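Local coordinates for hydrophilic protein, virA protein (Chromobacterium violaceum, PDB 3BO6) that probably acts as a phosphothreonine lyase effector of the SpvC family, removing phosphate from phosphothreonine by beta-elimination, at residues 94-99 and 164-169. Sequence-based numbering, arbitrary orientation.
Sequences PQAFQA and SRLSES
Ala99 meets Ser169 where the two backbones come nearest, their CA atoms 6.3 Å apart. The Ala99 methyl touches both side-chain atoms of the serine: CB lies 3.5 Å from Ser169 OG and 3.6 Å from Ser169 CB, so it rests alongside the CB-OG bond. That bond is held by a hydrogen bond within its own segment. With OG anti to the carbonyl carbon (chi1 -62°), the hydroxyl folds back over the last helical turn and donates to Arg165 O at 2.7 Å, the donor tilted 25° from the carbonyl plane. The polar atom facing the alanine is thus already engaged.

A second, apolar touch comes from Leu166, whose CD2 lies 4.1 Å from Ala96 CB; one methyl branch of the leucine reaches the other helix. Arg165 contributes mainly its base, CB standing 4.1 Å from Ala99 O. Beyond it the chain bends at chi2 (-57°), and NH1 forms a salt bridge with Glu168 OE2 at 2.8 Å, on the anti side and out of the carboxylate plane, while NH2 pairs with Glu33.

Only 174 Å² is buried, a light packing of helix 93-104 against the last turn of helix 149-168 and the residue that follows it. Leu171 and Val88 also touch Ala96, Leu166 also touches Leu100 of helix 93-104 and Tyr188, and Phe97 leaves its helix on the side away from this contact, its side chain touching Trp114 and Val116 of strand 113-117.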
loop_
_atom_site.group_PDB
_atom_site.type_symbol
_atom_site.label_atom_id
_atom_site.label_comp_id
_atom_site.label_asym_id
_atom_site.label_seq_id
_atom_site.Cartn_x
_atom_site.Cartn_y
_atom_site.Cartn_z
ATOM N N PRO A 94 -8.587 -12.596 -7.544
ATOM C CA PRO A 94 -7.593 -13.115 -8.488
ATOM C C PRO A 94 -7.426 -12.220 -9.724
ATOM O O PRO A 94 -6.301 -12.033 -10.185
ATOM C CB PRO A 94 -8.154 -14.501 -8.864
ATOM C CG PRO A 94 -8.949 -14.890 -7.694
ATOM C CD PRO A 94 -9.595 -13.610 -7.204
ATOM N N GLN A 95 -8.524 -11.680 -10.256
ATOM C CA GLN A 95 -8.453 -10.766 -11.389
ATOM C C GLN A 95 -7.739 -9.460 -11.027
ATOM O O GLN A 95 -6.993 -8.906 -11.834
ATOM C CB GLN A 95 -9.855 -10.439 -11.922
ATOM C CG GLN A 95 -10.623 -11.614 -12.465
ATOM C CD GLN A 95 -11.580 -12.197 -11.446
ATOM O OE1 GLN A 95 -11.180 -12.599 -10.357
ATOM N NE2 GLN A 95 -12.861 -12.244 -11.802
ATOM N N ALA A 96 -7.973 -8.950 -9.816
ATOM C CA ALA A 96 -7.285 -7.747 -9.353
ATOM C C ALA A 96 -5.792 -8.004 -9.225
ATOM O O ALA A 96 -4.973 -7.181 -9.631
ATOM C CB ALA A 96 -7.859 -7.272 -8.033
ATOM N N PHE A 97 -5.443 -9.162 -8.678
ATOM C CA PHE A 97 -4.039 -9.534 -8.581
ATOM C C PHE A 97 -3.384 -9.542 -9.977
ATOM O O PHE A 97 -2.277 -9.017 -10.169
ATOM C CB PHE A 97 -3.898 -10.905 -7.895
ATOM C CG PHE A 97 -2.472 -11.291 -7.603
ATOM C CD1 PHE A 97 -1.939 -11.085 -6.343
ATOM C CD2 PHE A 97 -1.674 -11.870 -8.589
ATOM C CE1 PHE A 97 -0.630 -11.433 -6.066
ATOM C CE2 PHE A 97 -0.351 -12.226 -8.318
ATOM C CZ PHE A 97 0.166 -12.017 -7.053
ATOM N N GLN A 98 -4.049 -10.143 -10.964
ATOM C CA GLN A 98 -3.517 -10.173 -12.331
ATOM C C GLN A 98 -3.346 -8.766 -12.891
ATOM O O GLN A 98 -2.382 -8.466 -13.598
ATOM C CB GLN A 98 -4.434 -10.980 -13.257
ATOM C CG GLN A 98 -3.962 -11.016 -14.703
ATOM C CD GLN A 98 -2.782 -11.951 -14.914
ATOM O OE1 GLN A 98 -2.370 -12.670 -14.001
ATOM N NE2 GLN A 98 -2.237 -11.951 -16.129
ATOM N N ALA A 99 -4.296 -7.886 -12.584
ATOM C CA ALA A 99 -4.232 -6.511 -13.087
ATOM C C ALA A 99 -3.100 -5.701 -12.442
ATOM O O ALA A 99 -2.549 -4.806 -13.065
ATOM C CB ALA A 99 -5.572 -5.788 -12.889
ATOM N N SER A 164 -5.558 3.564 -11.758
ATOM C CA SER A 164 -5.810 3.546 -13.199
ATOM C C SER A 164 -5.838 2.120 -13.758
ATOM O O SER A 164 -6.719 1.797 -14.553
ATOM C CB SER A 164 -4.841 4.462 -13.964
ATOM O OG SER A 164 -3.508 3.986 -13.929
ATOM N N ARG A 165 -4.918 1.259 -13.327
ATOM C CA ARG A 165 -4.900 -0.117 -13.806
ATOM C C ARG A 165 -6.148 -0.878 -13.366
ATOM O O ARG A 165 -6.680 -1.673 -14.132
ATOM C CB ARG A 165 -3.642 -0.890 -13.365
ATOM C CG ARG A 165 -2.393 -0.775 -14.286
ATOM C CD ARG A 165 -2.656 -1.209 -15.725
ATOM N NE ARG A 165 -1.414 -1.513 -16.447
ATOM C CZ ARG A 165 -1.252 -1.423 -17.770
ATOM N NH1 ARG A 165 -2.230 -0.965 -18.550
ATOM N NH2 ARG A 165 -0.089 -1.767 -18.306
ATOM N N LEU A 166 -6.625 -0.639 -12.147
ATOM C CA LEU A 166 -7.811 -1.349 -11.670
ATOM C C LEU A 166 -9.022 -0.943 -12.480
ATOM O O LEU A 166 -9.781 -1.800 -12.925
ATOM C CB LEU A 166 -8.050 -1.125 -10.171
ATOM C CG LEU A 166 -7.016 -1.855 -9.316
ATOM C CD1 LEU A 166 -6.982 -1.259 -7.900
ATOM C CD2 LEU A 166 -7.301 -3.382 -9.297
ATOM N N SER A 167 -9.168 0.358 -12.702
ATOM C CA SER A 167 -10.293 0.878 -13.461
ATOM C C SER A 167 -10.295 0.347 -14.887
ATOM O O SER A 167 -11.309 -0.172 -15.374
ATOM C CB SER A 167 -10.250 2.403 -13.473
ATOM O OG SER A 167 -10.660 2.923 -12.225
ATOM N N GLU A 168 -9.157 0.454 -15.553
ATOM C CA GLU A 168 -9.145 0.060 -16.964
ATOM C C GLU A 168 -9.121 -1.441 -17.169
ATOM O O GLU A 168 -9.356 -1.912 -18.279
ATOM C CB GLU A 168 -8.004 0.730 -17.713
ATOM C CG GLU A 168 -6.648 0.207 -17.365
ATOM C CD GLU A 168 -5.552 1.059 -17.966
ATOM O OE1 GLU A 168 -5.884 2.087 -18.602
ATOM O OE2 GLU A 168 -4.369 0.703 -17.801
ATOM N N SER A 169 -8.896 -2.196 -16.091
ATOM C CA SER A 169 -8.920 -3.662 -16.145
ATOM C C SER A 169 -10.296 -4.202 -15.750
ATOM O O SER A 169 -10.505 -5.409 -15.674
ATOM C CB SER A 169 -7.831 -4.270 -15.249
ATOM O OG SER A 169 -6.532 -3.872 -15.691
#